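Local atomic coordinates of putative leucoanthocyanidin reductase 1 (Vitis vinifera, PDB entry 3I6I), a protein that probably catalyses the NADPH-dependent reduction of leucoanthocyanidins to flavan-3-ols such as catechin, in flavonoid biosynthesis. Residues T155-N160 / K203-T208; H122-A127 / R142-V147. All blocks are in the same frame, centred on the assembly; numbering follows the deposited sequence.

Contact 1: T155-N160 / K203-T208; sequences TYICCN and KFTMKT. With NDP (NADPH dihydro-nicotinamide-adenine-dinucleotide phosphate), chain B.
T205 meets I157 one turn before the end of segment 203-208: its OG1 lies 3.7 Å from I157 CG2, the two side chains passing at a slant, while its CG2 also nears I157 CG1. The hydroxyl is no misfit against this hydrocarbon, since its polar need is met by the carbonyl of I201 a turn earlier in the helix. M206 faces away from the strand and packs on helix 21-32. At T208 the hydroxyl sits between backbone N and carbonyl carbon (chi1 76°), a rotation that puts OG1 2.7 Å from T205 O for a hydrogen bond inside the helix. The same oxygen meets I157 tip to tip, 3.6 Å from CD1, and is 3.9 Å from T155 CG2. An alanine here would remove OG1 and CG2, and would probably leave I157 CD1 poorly covered and T205 O without this bond. The packing borders the NADPH pocket: T205 touches F120 and the strand segment ends at N160, both cofactor-binding residues. Residues 203-208 of helix 198-208 run nearly antiparallel to strand 155-158 (163°), their axes 10.0 Å apart at closest approach; L116 of strand 114-116 touches T155, I157, T205 and T208, and strand 217-220 flanks strand 155-158.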
loop_
_atom_site.group_PDB
_atom_site.type_symbol
_atom_site.label_atom_id
_atom_site.label_comp_id
_atom_site.label_asym_id
_atom_site.label_seq_id
_atom_site.Cartn_x
_atom_site.Cartn_y
_atom_site.Cartn_z
ATOM N N THR A 155 10.118 4.571 -7.809
ATOM C CA THR A 155 10.276 4.196 -6.406
ATOM C C THR A 155 9.161 3.175 -6.098
ATOM O O THR A 155 8.013 3.429 -6.395
ATOM C CB THR A 155 10.193 5.426 -5.454
ATOM O OG1 THR A 155 11.283 6.335 -5.703
ATOM C CG2 THR A 155 10.255 5.003 -3.990
ATOM N N TYR A 156 9.546 2.048 -5.523
ATOM C CA TYR A 156 8.606 0.965 -5.160
ATOM C C TYR A 156 8.379 0.979 -3.656
ATOM O O TYR A 156 9.332 0.740 -2.891
ATOM C CB TYR A 156 9.173 -0.393 -5.583
ATOM C CG TYR A 156 9.498 -0.540 -7.056
ATOM C CD1 TYR A 156 8.698 0.048 -8.048
ATOM C CD2 TYR A 156 10.578 -1.347 -7.464
ATOM C CE1 TYR A 156 8.992 -0.114 -9.386
ATOM C CE2 TYR A 156 10.862 -1.541 -8.826
ATOM C CZ TYR A 156 10.060 -0.925 -9.779
ATOM O OH TYR A 156 10.314 -1.030 -11.149
ATOM N N ILE A 157 7.152 1.319 -3.244
ATOM C CA ILE A 157 6.782 1.437 -1.831
ATOM C C ILE A 157 6.376 0.078 -1.279
ATOM O O ILE A 157 5.274 -0.437 -1.586
ATOM C CB ILE A 157 5.635 2.482 -1.588
ATOM C CG1 ILE A 157 6.000 3.899 -2.010
ATOM C CG2 ILE A 157 5.189 2.468 -0.066
ATOM C CD1 ILE A 157 7.228 4.537 -1.233
ATOM N N CYS A 158 7.242 -0.526 -0.486
ATOM C CA CYS A 158 6.983 -1.874 0.083
ATOM C C CYS A 158 6.696 -1.677 1.570
ATOM O O CYS A 158 7.536 -1.952 2.453
ATOM C CB CYS A 158 8.147 -2.846 -0.176
ATOM S SG CYS A 158 8.598 -2.996 -1.961
ATOM N N CYS A 159 5.492 -1.173 1.843
ATOM C CA CYS A 159 5.161 -0.713 3.166
ATOM C C CYS A 159 4.603 -1.765 4.141
ATOM O O CYS A 159 4.224 -1.420 5.284
ATOM C CB CYS A 159 4.219 0.484 3.122
ATOM S SG CYS A 159 2.681 0.095 2.240
ATOM N N ASN A 160 4.507 -3.000 3.700
ATOM C CA ASN A 160 4.091 -4.101 4.566
ATOM C C ASN A 160 2.617 -3.911 4.976
ATOM O O ASN A 160 1.859 -3.434 4.162
ATOM C CB ASN A 160 5.060 -4.300 5.720
ATOM C CG ASN A 160 6.369 -4.930 5.250
ATOM O OD1 ASN A 160 6.377 -5.864 4.427
ATOM N ND2 ASN A 160 7.500 -4.382 5.733
ATOM N N LYS A 203 2.342 9.635 4.825
ATOM C CA LYS A 203 3.345 10.628 5.154
ATOM C C LYS A 203 4.695 10.236 4.582
ATOM O O LYS A 203 5.380 11.043 3.904
ATOM C CB LYS A 203 3.436 10.740 6.669
ATOM C CG LYS A 203 4.507 11.684 7.189
ATOM C CD LYS A 203 4.469 11.662 8.742
ATOM C CE LYS A 203 5.820 12.052 9.342
ATOM N NZ LYS A 203 5.751 12.056 10.864
ATOM N N PHE A 204 5.088 8.999 4.845
ATOM C CA PHE A 204 6.416 8.568 4.457
ATOM C C PHE A 204 6.502 8.303 2.963
ATOM O O PHE A 204 7.496 8.643 2.380
ATOM C CB PHE A 204 6.927 7.425 5.319
ATOM C CG PHE A 204 7.214 7.853 6.730
ATOM C CD1 PHE A 204 8.304 8.657 7.005
ATOM C CD2 PHE A 204 6.388 7.480 7.780
ATOM C CE1 PHE A 204 8.566 9.079 8.284
ATOM C CE2 PHE A 204 6.663 7.892 9.081
ATOM C CZ PHE A 204 7.738 8.689 9.341
ATOM N N THR A 205 5.437 7.789 2.342
ATOM C CA THR A 205 5.408 7.728 0.895
ATOM C C THR A 205 5.703 9.071 0.226
ATOM O O THR A 205 6.516 9.156 -0.732
ATOM C CB THR A 205 4.058 7.179 0.387
ATOM O OG1 THR A 205 3.926 5.811 0.754
ATOM C CG2 THR A 205 3.944 7.313 -1.175
ATOM N N MET A 206 5.042 10.132 0.684
ATOM C CA MET A 206 5.188 11.390 0.011
ATOM C C MET A 206 6.594 11.954 0.212
ATOM O O MET A 206 7.068 12.682 -0.651
ATOM C CB MET A 206 4.053 12.366 0.374
ATOM C CG MET A 206 2.706 11.921 -0.257
ATOM S SD MET A 206 2.808 11.433 -2.042
ATOM C CE MET A 206 3.471 12.920 -2.716
ATOM N N LYS A 207 7.284 11.631 1.314
ATOM C CA LYS A 207 8.675 12.097 1.517
ATOM C C LYS A 207 9.614 11.503 0.483
ATOM O O LYS A 207 10.610 12.126 0.095
ATOM C CB LYS A 207 9.225 11.674 2.900
ATOM C CG LYS A 207 8.452 12.194 4.090
ATOM C CD LYS A 207 9.202 11.909 5.400
ATOM C CE LYS A 207 8.496 12.513 6.610
ATOM N NZ LYS A 207 8.601 14.002 6.721
ATOM N N THR A 208 9.309 10.285 0.041
ATOM C CA THR A 208 10.189 9.555 -0.876
ATOM C C THR A 208 10.223 10.097 -2.302
ATOM O O THR A 208 11.196 9.816 -3.025
ATOM C CB THR A 208 9.845 8.034 -0.961
ATOM O OG1 THR A 208 8.661 7.817 -1.771
ATOM C CG2 THR A 208 9.769 7.374 0.448
HETATM P PA NDP B . -9.020 0.738 -3.938
HETATM O O1A NDP B . -9.893 -0.225 -4.705
HETATM O O2A NDP B . -9.486 1.152 -2.419
HETATM O O5B NDP B . -8.758 2.143 -4.677
HETATM C C5B NDP B . -8.406 2.162 -6.025
HETATM C C4B NDP B . -8.430 3.539 -6.571
HETATM O O4B NDP B . -7.982 3.331 -7.966
HETATM C C3B NDP B . -9.865 4.121 -6.649
HETATM O O3B NDP B . -9.869 5.560 -6.451
HETATM C C2B NDP B . -10.294 3.792 -8.077
HETATM O O2B NDP B . -11.256 4.746 -8.528
HETATM C C1B NDP B . -8.975 4.034 -8.806
HETATM N N9A NDP B . -8.866 3.463 -10.149
HETATM C C8A NDP B . -8.960 2.168 -10.450
HETATM N N7A NDP B . -8.776 2.015 -11.764
HETATM C C5A NDP B . -8.545 3.218 -12.299
HETATM C C6A NDP B . -8.293 3.664 -13.598
HETATM N N6A NDP B . -8.226 2.798 -14.612
HETATM N N1A NDP B . -8.110 4.982 -13.809
HETATM C C2A NDP B . -8.151 5.842 -12.792
HETATM N N3A NDP B . -8.374 5.453 -11.531
HETATM C C4A NDP B . -8.588 4.143 -11.271
HETATM O O3 NDP B . -7.567 0.079 -3.816
HETATM P PN NDP B . -6.642 -0.197 -2.495
HETATM O O1N NDP B . -6.309 0.955 -1.625
HETATM O O2N NDP B . -7.308 -1.464 -1.841
HETATM O O5D NDP B . -5.330 -0.814 -3.270
HETATM C C5D NDP B . -4.296 0.063 -3.741
HETATM C C4D NDP B . -2.991 -0.682 -3.753
HETATM O O4D NDP B . -2.688 -0.867 -2.342
HETATM C C3D NDP B . -3.029 -2.052 -4.383
HETATM O O3D NDP B . -1.769 -2.299 -5.000
HETATM C C2D NDP B . -3.165 -2.964 -3.178
HETATM O O2D NDP B . -2.504 -4.177 -3.479
HETATM C C1D NDP B . -2.370 -2.231 -2.100
HETATM N N1N NDP B . -2.880 -2.388 -0.690
HETATM C C2N NDP B . -1.998 -2.606 0.397
HETATM C C3N NDP B . -2.460 -3.096 1.545
HETATM C C7N NDP B . -1.495 -3.299 2.730
HETATM O O7N NDP B . -0.307 -2.970 2.642
HETATM N N7N NDP B . -2.029 -3.759 3.849
HETATM C C4N NDP B . -3.952 -3.441 1.676
HETATM C C5N NDP B . -4.790 -2.635 0.691
HETATM C C6N NDP B . -4.236 -2.095 -0.387
HETATM P P2B NDP B . -12.824 4.219 -8.812
HETATM O O1X NDP B . -13.466 3.852 -7.523
HETATM O O2X NDP B . -13.471 5.430 -9.614
HETATM O O3X NDP B . -12.702 2.984 -9.794
#

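Contact 2: H122-A127 / R142-V147; sequences HDVNRA and RVRQLV. With ACY (acetic acid), chain C.
R144 reaches out from its helix to lay its guanidinium against the turn formed by segment 122-127, and on the helix side the contact is made by R144 alone. The tight part is at V124. Its CG2 sits over one face of the guanidinium, displaced toward the rim, 3.4 Å from R144 NE and 3.6 Å from R144 CZ. With V124 CG1 anti to the carbonyl carbon (chi1 -54°), CG2 falls between the backbone N and the carbonyl carbon and is turned to the arginine. A branched aliphatic residue suits the place, because a flat cation can bury its face against a methyl while its N-H groups seek partners around the rim.

The buried D123 makes a long salt bridge, OD1 to R144 NH1 at 3.6 Å, the carboxylate and guanidinium planes turned 42° apart. Within its own turn D123 is held more closely: OD2 takes R126 NH1 at 2.7 Å in a second salt bridge, while OD1 receives a weak hydrogen bond from N125 N at 2.9 Å. D123 thus links two arginines, and E119, paired with R144 NE, and D292, paired with R126, probably share in offsetting their charge. On the solvent side N125 slides past R144 in the opposite direction, its amide almost perpendicular to the guanidinium (87°), with OD1 3.5 Å from R144 NH1; a polar amide is at home at this surface.

H122 N donates an almost straight bond to OXT of acetic acid, probably from the crystallisation liquor, at 3.0 Å, and the acid's CH3 lies over one face of the H122 ring. The turn lies between strand 114-116 and helix 133-149, where V124 packs on Y137 and on the NADPH-binding K140, so that it borders the cofactor pocket; helix 99-109 covers L146 and V147, and helix 266-277 touches H122.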
loop_
_atom_site.group_PDB
_atom_site.type_symbol
_atom_site.label_atom_id
_atom_site.label_comp_id
_atom_site.label_asym_id
_atom_site.label_seq_id
_atom_site.Cartn_x
_atom_site.Cartn_y
_atom_site.Cartn_z
ATOM N N HIS A 122 4.075 -5.877 -0.159
ATOM C CA HIS A 122 5.324 -6.650 -0.030
ATOM C C HIS A 122 6.286 -6.394 -1.160
ATOM O O HIS A 122 5.981 -5.664 -2.148
ATOM C CB HIS A 122 5.006 -8.152 0.075
ATOM C CG HIS A 122 4.013 -8.460 1.137
ATOM N ND1 HIS A 122 3.165 -9.550 1.080
ATOM C CD2 HIS A 122 3.728 -7.818 2.300
ATOM C CE1 HIS A 122 2.405 -9.562 2.166
ATOM N NE2 HIS A 122 2.724 -8.516 2.916
ATOM N N ASP A 123 7.467 -6.998 -1.071
ATOM C CA ASP A 123 8.410 -6.852 -2.207
ATOM C C ASP A 123 8.052 -7.943 -3.202
ATOM O O ASP A 123 8.333 -9.117 -2.967
ATOM C CB ASP A 123 9.857 -7.009 -1.728
ATOM C CG ASP A 123 10.862 -6.891 -2.871
ATOM O OD1 ASP A 123 10.509 -7.162 -4.036
ATOM O OD2 ASP A 123 12.011 -6.500 -2.616
ATOM N N VAL A 124 7.340 -7.570 -4.263
ATOM C CA VAL A 124 6.781 -8.564 -5.160
ATOM C C VAL A 124 7.851 -9.367 -5.895
ATOM O O VAL A 124 7.588 -10.466 -6.408
ATOM C CB VAL A 124 5.803 -7.917 -6.169
ATOM C CG1 VAL A 124 4.728 -7.120 -5.420
ATOM C CG2 VAL A 124 6.542 -7.028 -7.166
ATOM N N ASN A 125 9.068 -8.812 -5.969
ATOM C CA ASN A 125 10.185 -9.565 -6.520
ATOM C C ASN A 125 10.880 -10.560 -5.624
ATOM O O ASN A 125 11.603 -11.414 -6.130
ATOM C CB ASN A 125 11.201 -8.636 -7.247
ATOM C CG ASN A 125 10.825 -8.424 -8.719
ATOM O OD1 ASN A 125 11.053 -7.359 -9.303
ATOM N ND2 ASN A 125 10.228 -9.449 -9.317
ATOM N N ARG A 126 10.638 -10.524 -4.315
ATOM C CA ARG A 126 11.171 -11.481 -3.402
ATOM C C ARG A 126 10.123 -12.482 -2.914
ATOM O O ARG A 126 10.439 -13.618 -2.626
ATOM C CB ARG A 126 11.725 -10.778 -2.171
ATOM C CG ARG A 126 12.982 -9.996 -2.482
ATOM C CD ARG A 126 13.539 -9.389 -1.256
ATOM N NE ARG A 126 14.952 -9.033 -1.399
ATOM C CZ ARG A 126 15.391 -7.805 -1.619
ATOM N NH1 ARG A 126 14.542 -6.785 -1.732
ATOM N NH2 ARG A 126 16.701 -7.591 -1.683
ATOM N N ALA A 127 8.902 -12.009 -2.756
ATOM C CA ALA A 127 7.818 -12.837 -2.135
ATOM C C ALA A 127 7.247 -13.798 -3.171
ATOM O O ALA A 127 7.103 -13.434 -4.339
ATOM C CB ALA A 127 6.720 -11.939 -1.612
ATOM N N ARG A 142 5.203 -7.407 -13.834
ATOM C CA ARG A 142 5.119 -7.033 -15.257
ATOM C C ARG A 142 5.128 -5.503 -15.364
ATOM O O ARG A 142 5.817 -4.925 -16.207
ATOM C CB ARG A 142 3.875 -7.673 -15.889
ATOM C CG ARG A 142 3.893 -7.723 -17.415
ATOM C CD ARG A 142 3.166 -6.627 -17.996
ATOM N NE ARG A 142 2.958 -6.796 -19.450
ATOM C CZ ARG A 142 3.763 -6.337 -20.421
ATOM N NH1 ARG A 142 4.927 -5.713 -20.153
ATOM N NH2 ARG A 142 3.397 -6.526 -21.686
ATOM N N VAL A 143 4.412 -4.817 -14.502
ATOM C CA VAL A 143 4.449 -3.371 -14.481
ATOM C C VAL A 143 5.868 -2.862 -14.132
ATOM O O VAL A 143 6.361 -1.954 -14.787
ATOM C CB VAL A 143 3.415 -2.777 -13.573
ATOM C CG1 VAL A 143 3.635 -1.285 -13.344
ATOM C CG2 VAL A 143 1.987 -3.083 -14.130
ATOM N N ARG A 144 6.528 -3.489 -13.189
ATOM C CA ARG A 144 7.895 -3.034 -12.819
ATOM C C ARG A 144 8.848 -3.222 -14.008
ATOM O O ARG A 144 9.680 -2.335 -14.287
ATOM C CB ARG A 144 8.458 -3.847 -11.662
ATOM C CG ARG A 144 7.907 -3.602 -10.285
ATOM C CD ARG A 144 8.707 -4.368 -9.264
ATOM N NE ARG A 144 8.236 -4.123 -7.906
ATOM C CZ ARG A 144 8.946 -4.407 -6.799
ATOM N NH1 ARG A 144 10.148 -4.971 -6.857
ATOM N NH2 ARG A 144 8.436 -4.158 -5.616
ATOM N N GLN A 145 8.716 -4.368 -14.695
ATOM C CA GLN A 145 9.552 -4.686 -15.890
ATOM C C GLN A 145 9.334 -3.588 -16.931
ATOM O O GLN A 145 10.304 -3.030 -17.469
ATOM C CB GLN A 145 9.254 -6.095 -16.463
ATOM C CG GLN A 145 9.658 -6.345 -17.942
ATOM C CD GLN A 145 8.485 -6.095 -18.947
ATOM O OE1 GLN A 145 7.357 -6.565 -18.702
ATOM N NE2 GLN A 145 8.736 -5.301 -20.034
ATOM N N LEU A 146 8.071 -3.293 -17.230
ATOM C CA LEU A 146 7.752 -2.202 -18.174
ATOM C C LEU A 146 8.303 -0.829 -17.756
ATOM O O LEU A 146 8.905 -0.101 -18.580
ATOM C CB LEU A 146 6.246 -2.121 -18.449
ATOM C CG LEU A 146 5.848 -1.206 -19.600
ATOM C CD1 LEU A 146 6.475 -1.667 -20.906
ATOM C CD2 LEU A 146 4.323 -1.142 -19.705
ATOM N N VAL A 147 8.134 -0.470 -16.501
ATOM C CA VAL A 147 8.664 0.801 -15.987
ATOM C C VAL A 147 10.169 0.887 -16.199
ATOM O O VAL A 147 10.711 1.892 -16.699
ATOM C CB VAL A 147 8.321 0.949 -14.521
ATOM C CG1 VAL A 147 9.132 2.102 -13.848
ATOM C CG2 VAL A 147 6.785 1.146 -14.331
HETATM C C ACY C . 0.397 -6.944 -0.813
HETATM O O ACY C . -0.431 -6.057 -1.131
HETATM O OXT ACY C . 1.538 -7.071 -1.342
HETATM C CH3 ACY C . -0.029 -7.881 0.289
#

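Overall arrangement
The two contacts follow one another along the chain: contact 2 closes within helix 133-149, and contact 1 opens on strand 155-158, the next regular element. Their centres are 15 Å apart, yet they touch, with Y156 OH 3.4 Å from R144 CB, a cation-pi interaction between Y156 and R144, and C158 SG packed against H122 and D123. Strand 155-158, backbone-bonded to F115 on one flank and to strand 217-220 on the other, joins the Rossmann-type parallel sheet to the three-stranded one. Helix 198-208 packs on one of its faces, and the turn 122-127 with R144 on the opposite one, next to the bound NADPH, whose pocket includes K140 and N160.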